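Local coordinates for protein methionine gamma-lyase (Trichomonas vaginalis, PDB 1E5E) that belongs to the Cys/Met metabolism family of PLP-dependent enzymes and is built as a tetramer, at residues T155-E167 against I300-T313. Residues are numbered along the deposited sequence; the frame is centred on the assembly and turned at random. Where two conformers were deposited one is given.
Sequences TPANPTLKIIDME and IAKKQMRMYGSMIT. Unlike the reference sequence in segment 300-313: Tyr308 (reference Ser). With SO4 (sulfate ion), chain D.
Two donors grip OE1 of Gln304: the backbone N of Met166, 3.0 Å away in the carbonyl plane and on a lone pair, and a water 2.7 Å off that also donates to Asp165 OD1 and accepts from Glu167 N. On the same amide, Gln304 NE2 donates to Ile164 O at 2.9 Å and to a second water, bound in turn to Thr155 OG1. Gln304 is stretched out past CG (chi2 -170°), which carries the amide to the start of helix 166-174. There Asp165 is the N-cap, its OD1 taking the N-H of Arg168. Met166 bends at its end and brings CE to 3.7 Å from Gln304 CD. Ile163 and Ile300 lie side by side, running in opposite directions, with their CG2 methyls in contact. Farther on, Thr313 OG1 donates to Pro159 O at 2.6 Å, and Leu161 CD2 packs on Met311 CB. Asn158 ND2 is hydrogen-bonded to the bound N-(hydroxy{3-hydroxy-2-methyl-5-[(phosphonooxy)methyl]pyridin-4-yl}methyl)norvaline, and its OD1 to Arg373. The contact thus joins the loop after strand 148-154 of the seven-stranded sheet to the end of helix 298-304 and to strand 311-316 of the smaller sheet, and the buried Gln304 amide has both its oxygen and its nitrogen satisfied, fixing its rotation.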
loop_
_atom_site.group_PDB
_atom_site.type_symbol
_atom_site.label_atom_id
_atom_site.label_comp_id
_atom_site.label_asym_id
_atom_site.label_seq_id
_atom_site.Cartn_x
_atom_site.Cartn_y
_atom_site.Cartn_z
ATOM N N THR A 155 -4.089 24.922 22.167
ATOM C CA THR A 155 -2.907 25.527 22.769
ATOM C C THR A 155 -1.718 24.584 22.616
ATOM O O THR A 155 -1.783 23.405 22.950
ATOM C CB THR A 155 -3.206 25.879 24.241
ATOM O OG1 THR A 155 -2.052 26.437 24.853
ATOM C CG2 THR A 155 -3.604 24.657 25.080
ATOM N N PRO A 156 -0.586 25.072 22.117
ATOM C CA PRO A 156 -0.446 26.449 21.636
ATOM C C PRO A 156 -1.280 26.673 20.392
ATOM O O PRO A 156 -1.476 25.708 19.611
ATOM C CB PRO A 156 1.029 26.597 21.317
ATOM C CG PRO A 156 1.730 25.459 22.017
ATOM C CD PRO A 156 0.697 24.354 22.061
ATOM N N ALA A 157 -1.780 27.891 20.175
ATOM C CA ALA A 157 -2.666 28.163 19.058
ATOM C C ALA A 157 -2.016 28.260 17.679
ATOM O O ALA A 157 -0.882 28.701 17.485
ATOM C CB ALA A 157 -3.405 29.504 19.259
ATOM N N ASN A 158 -2.784 27.828 16.681
ATOM C CA ASN A 158 -2.317 27.844 15.290
ATOM C C ASN A 158 -2.817 29.134 14.678
ATOM O O ASN A 158 -4.039 29.268 14.595
ATOM C CB ASN A 158 -2.891 26.619 14.563
ATOM C CG ASN A 158 -2.442 26.534 13.114
ATOM O OD1 ASN A 158 -1.680 27.396 12.633
ATOM N ND2 ASN A 158 -2.873 25.466 12.434
ATOM N N PRO A 159 -1.958 30.053 14.297
ATOM C CA PRO A 159 -0.525 29.889 14.278
ATOM C C PRO A 159 0.294 30.755 15.220
ATOM O O PRO A 159 1.531 30.702 15.164
ATOM C CB PRO A 159 -0.277 30.389 12.840
ATOM C CG PRO A 159 -1.114 31.635 12.776
ATOM C CD PRO A 159 -2.335 31.348 13.638
ATOM N N THR A 160 -0.320 31.543 16.082
ATOM C CA THR A 160 0.457 32.437 16.968
ATOM C C THR A 160 1.188 31.788 18.133
ATOM O O THR A 160 2.134 32.351 18.703
ATOM C CB THR A 160 -0.483 33.531 17.486
ATOM O OG1 THR A 160 -1.419 32.895 18.363
ATOM C CG2 THR A 160 -1.289 34.136 16.308
ATOM N N LEU A 161 0.862 30.545 18.491
ATOM C CA LEU A 161 1.391 29.771 19.570
ATOM C C LEU A 161 0.999 30.371 20.925
ATOM O O LEU A 161 1.601 30.125 21.968
ATOM C CB LEU A 161 2.909 29.550 19.491
ATOM C CG LEU A 161 3.427 29.064 18.120
ATOM C CD1 LEU A 161 4.932 28.829 18.134
ATOM C CD2 LEU A 161 2.652 27.818 17.678
ATOM N N LYS A 162 -0.167 31.035 20.945
ATOM C CA LYS A 162 -0.686 31.613 22.180
ATOM C C LYS A 162 -0.920 30.466 23.172
ATOM O O LYS A 162 -1.440 29.429 22.752
ATOM C CB LYS A 162 -1.936 32.439 21.998
ATOM C CG LYS A 162 -2.719 32.821 23.249
ATOM C CD LYS A 162 -3.996 33.580 22.864
ATOM C CE LYS A 162 -5.025 32.710 22.152
ATOM N NZ LYS A 162 -6.361 33.456 22.173
ATOM N N ILE A 163 -0.529 30.649 24.428
ATOM C CA ILE A 163 -0.750 29.582 25.388
ATOM C C ILE A 163 -2.050 29.788 26.133
ATOM O O ILE A 163 -2.344 30.917 26.483
ATOM C CB ILE A 163 0.399 29.535 26.446
ATOM C CG1 ILE A 163 1.734 29.427 25.711
ATOM C CG2 ILE A 163 0.197 28.422 27.454
ATOM C CD1 ILE A 163 1.936 28.159 24.922
ATOM N N ILE A 164 -2.817 28.740 26.386
ATOM C CA ILE A 164 -4.069 28.908 27.109
ATOM C C ILE A 164 -3.970 28.081 28.369
ATOM O O ILE A 164 -3.560 26.924 28.311
ATOM C CB ILE A 164 -5.287 28.503 26.287
ATOM C CG1 ILE A 164 -5.459 29.452 25.080
ATOM C CG2 ILE A 164 -6.559 28.459 27.165
ATOM C CD1 ILE A 164 -6.282 28.752 24.020
ATOM N N ASP A 165 -4.320 28.670 29.499
ATOM C CA ASP A 165 -4.396 27.976 30.773
ATOM C C ASP A 165 -5.647 27.101 30.789
ATOM O O ASP A 165 -6.764 27.527 31.065
ATOM C CB ASP A 165 -4.428 29.009 31.911
ATOM C CG ASP A 165 -4.485 28.337 33.259
ATOM O OD1 ASP A 165 -4.880 27.170 33.412
ATOM O OD2 ASP A 165 -4.145 29.035 34.234
ATOM N N MET A 166 -5.440 25.824 30.474
ATOM C CA MET A 166 -6.491 24.828 30.341
ATOM C C MET A 166 -7.223 24.538 31.647
ATOM O O MET A 166 -8.454 24.429 31.619
ATOM C CB MET A 166 -5.934 23.491 29.798
ATOM C CG MET A 166 -5.480 23.604 28.351
ATOM S SD MET A 166 -5.077 22.045 27.545
ATOM C CE MET A 166 -3.540 21.641 28.341
ATOM N N GLU A 167 -6.465 24.415 32.731
ATOM C CA GLU A 167 -7.158 24.166 33.997
ATOM C C GLU A 167 -8.176 25.279 34.309
ATOM O O GLU A 167 -9.319 24.992 34.670
ATOM C CB GLU A 167 -6.195 24.023 35.151
ATOM C CG GLU A 167 -6.924 23.536 36.396
ATOM C CD GLU A 167 -5.951 23.020 37.422
ATOM O OE1 GLU A 167 -4.715 23.005 37.196
ATOM O OE2 GLU A 167 -6.437 22.561 38.472
ATOM N N ILE A 300 2.712 28.603 32.446
ATOM C CA ILE A 300 1.552 27.817 32.065
ATOM C C ILE A 300 1.962 26.752 31.033
ATOM O O ILE A 300 1.668 25.573 31.211
ATOM C CB ILE A 300 0.399 28.588 31.404
ATOM C CG1 ILE A 300 -0.186 29.651 32.358
ATOM C CG2 ILE A 300 -0.702 27.648 30.919
ATOM C CD1 ILE A 300 -0.602 29.062 33.696
ATOM N N ALA A 301 2.793 27.140 30.076
ATOM C CA ALA A 301 3.265 26.243 29.022
ATOM C C ALA A 301 4.124 25.159 29.665
ATOM O O ALA A 301 3.997 23.979 29.386
ATOM C CB ALA A 301 4.107 27.002 28.012
ATOM N N LYS A 302 4.942 25.602 30.624
ATOM C CA LYS A 302 5.799 24.698 31.366
ATOM C C LYS A 302 4.991 23.690 32.180
ATOM O O LYS A 302 5.356 22.528 32.229
ATOM C CB LYS A 302 6.715 25.498 32.297
ATOM C CG LYS A 302 7.690 24.638 33.111
ATOM C CD LYS A 302 8.623 25.597 33.862
ATOM C CE LYS A 302 9.386 24.903 34.969
ATOM N NZ LYS A 302 10.399 23.955 34.464
ATOM N N LYS A 303 3.912 24.104 32.824
ATOM C CA LYS A 303 3.061 23.175 33.557
ATOM C C LYS A 303 2.306 22.237 32.610
ATOM O O LYS A 303 2.171 21.044 32.948
ATOM C CB LYS A 303 2.142 23.941 34.501
ATOM C CG LYS A 303 0.772 23.353 34.766
ATOM N N GLN A 304 1.940 22.683 31.422
ATOM C CA GLN A 304 1.175 21.852 30.510
ATOM C C GLN A 304 1.956 21.027 29.481
ATOM O O GLN A 304 1.448 20.055 28.942
ATOM C CB GLN A 304 0.267 22.830 29.704
ATOM C CG GLN A 304 -0.607 23.625 30.649
ATOM C CD GLN A 304 -1.697 24.426 30.002
ATOM O OE1 GLN A 304 -2.711 24.636 30.671
ATOM N NE2 GLN A 304 -1.605 24.888 28.756
ATOM N N MET A 305 3.195 21.418 29.178
ATOM C CA MET A 305 4.007 20.779 28.155
ATOM C C MET A 305 5.264 20.120 28.675
ATOM O O MET A 305 6.098 20.793 29.292
ATOM C CB MET A 305 4.379 21.879 27.110
ATOM C CG MET A 305 3.145 22.601 26.586
ATOM S SD MET A 305 3.473 23.974 25.476
ATOM C CE MET A 305 4.176 23.056 24.096
ATOM N N ARG A 306 5.478 18.838 28.422
ATOM C CA ARG A 306 6.690 18.179 28.873
ATOM C C ARG A 306 7.883 18.662 28.050
ATOM O O ARG A 306 9.024 18.420 28.474
ATOM C CB ARG A 306 6.610 16.663 28.763
ATOM C CG ARG A 306 5.317 16.105 29.328
ATOM C CD ARG A 306 5.346 14.578 29.564
ATOM N NE ARG A 306 4.102 14.260 30.296
ATOM C CZ ARG A 306 2.880 14.197 29.770
ATOM N NH1 ARG A 306 2.580 14.352 28.479
ATOM N NH2 ARG A 306 1.875 13.925 30.597
ATOM N N MET A 307 7.640 19.056 26.783
ATOM C CA MET A 307 8.681 19.581 25.916
ATOM C C MET A 307 8.076 20.845 25.302
ATOM O O MET A 307 6.843 20.909 25.318
ATOM C CB MET A 307 9.140 18.623 24.798
ATOM C CG MET A 307 9.912 17.488 25.470
ATOM S SD MET A 307 10.662 16.335 24.355
ATOM C CE MET A 307 9.240 15.431 23.733
ATOM N N TYR A 308 8.872 21.729 24.728
ATOM C CA TYR A 308 8.269 22.942 24.206
ATOM C C TYR A 308 7.868 22.856 22.747
ATOM O O TYR A 308 7.413 23.870 22.202
ATOM C CB TYR A 308 9.185 24.150 24.503
ATOM C CG TYR A 308 9.237 24.437 26.001
ATOM C CD1 TYR A 308 10.405 24.298 26.743
ATOM C CD2 TYR A 308 8.094 24.867 26.659
ATOM C CE1 TYR A 308 10.428 24.604 28.098
ATOM C CE2 TYR A 308 8.086 25.159 28.008
ATOM C CZ TYR A 308 9.280 25.037 28.711
ATOM O OH TYR A 308 9.260 25.308 30.056
ATOM N N GLY A 309 7.976 21.676 22.129
ATOM C CA GLY A 309 7.405 21.534 20.785
ATOM C C GLY A 309 8.354 21.996 19.682
ATOM O O GLY A 309 9.440 22.489 19.968
ATOM N N SER A 310 7.930 21.829 18.432
ATOM C CA SER A 310 8.844 22.191 17.349
ATOM C C SER A 310 8.230 23.263 16.471
ATOM O O SER A 310 8.879 23.559 15.476
ATOM C CB SER A 310 9.272 20.930 16.599
ATOM O OG SER A 310 8.278 20.563 15.652
ATOM N N MET A 311 7.135 23.860 16.927
ATOM C CA MET A 311 6.515 24.978 16.225
ATOM C C MET A 311 7.212 26.267 16.723
ATOM O O MET A 311 7.448 26.463 17.915
ATOM C CB MET A 311 4.999 25.129 16.446
ATOM C CG MET A 311 4.167 23.907 15.980
ATOM S SD MET A 311 4.506 23.448 14.271
ATOM C CE MET A 311 3.853 24.795 13.347
ATOM N N ILE A 312 7.486 27.170 15.787
ATOM C CA ILE A 312 8.098 28.445 16.075
ATOM C C ILE A 312 7.373 29.459 15.207
ATOM O O ILE A 312 7.375 29.202 14.008
ATOM C CB ILE A 312 9.599 28.497 15.755
ATOM C CG1 ILE A 312 10.464 27.505 16.566
ATOM C CG2 ILE A 312 10.128 29.913 16.050
ATOM C CD1 ILE A 312 11.929 27.476 16.066
ATOM N N THR A 313 6.840 30.558 15.732
ATOM C CA THR A 313 6.231 31.528 14.801
ATOM C C THR A 313 6.974 32.857 14.906
ATOM O O THR A 313 7.370 33.190 16.035
ATOM C CB THR A 313 4.739 31.669 15.128
ATOM O OG1 THR A 313 4.078 30.441 14.763
ATOM C CG2 THR A 313 4.116 32.827 14.358
HETATM S S SO4 D . 12.426 25.603 31.606
HETATM O O1 SO4 D . 13.856 25.497 31.158
HETATM O O2 SO4 D . 11.724 26.691 30.847
HETATM O O3 SO4 D . 12.416 25.995 33.075
HETATM O O4 SO4 D . 11.759 24.268 31.452
HETATM O O HOH W 1 -0.026 24.655 25.963
HETATM O O HOH W 2 -3.525 24.815 33.197
#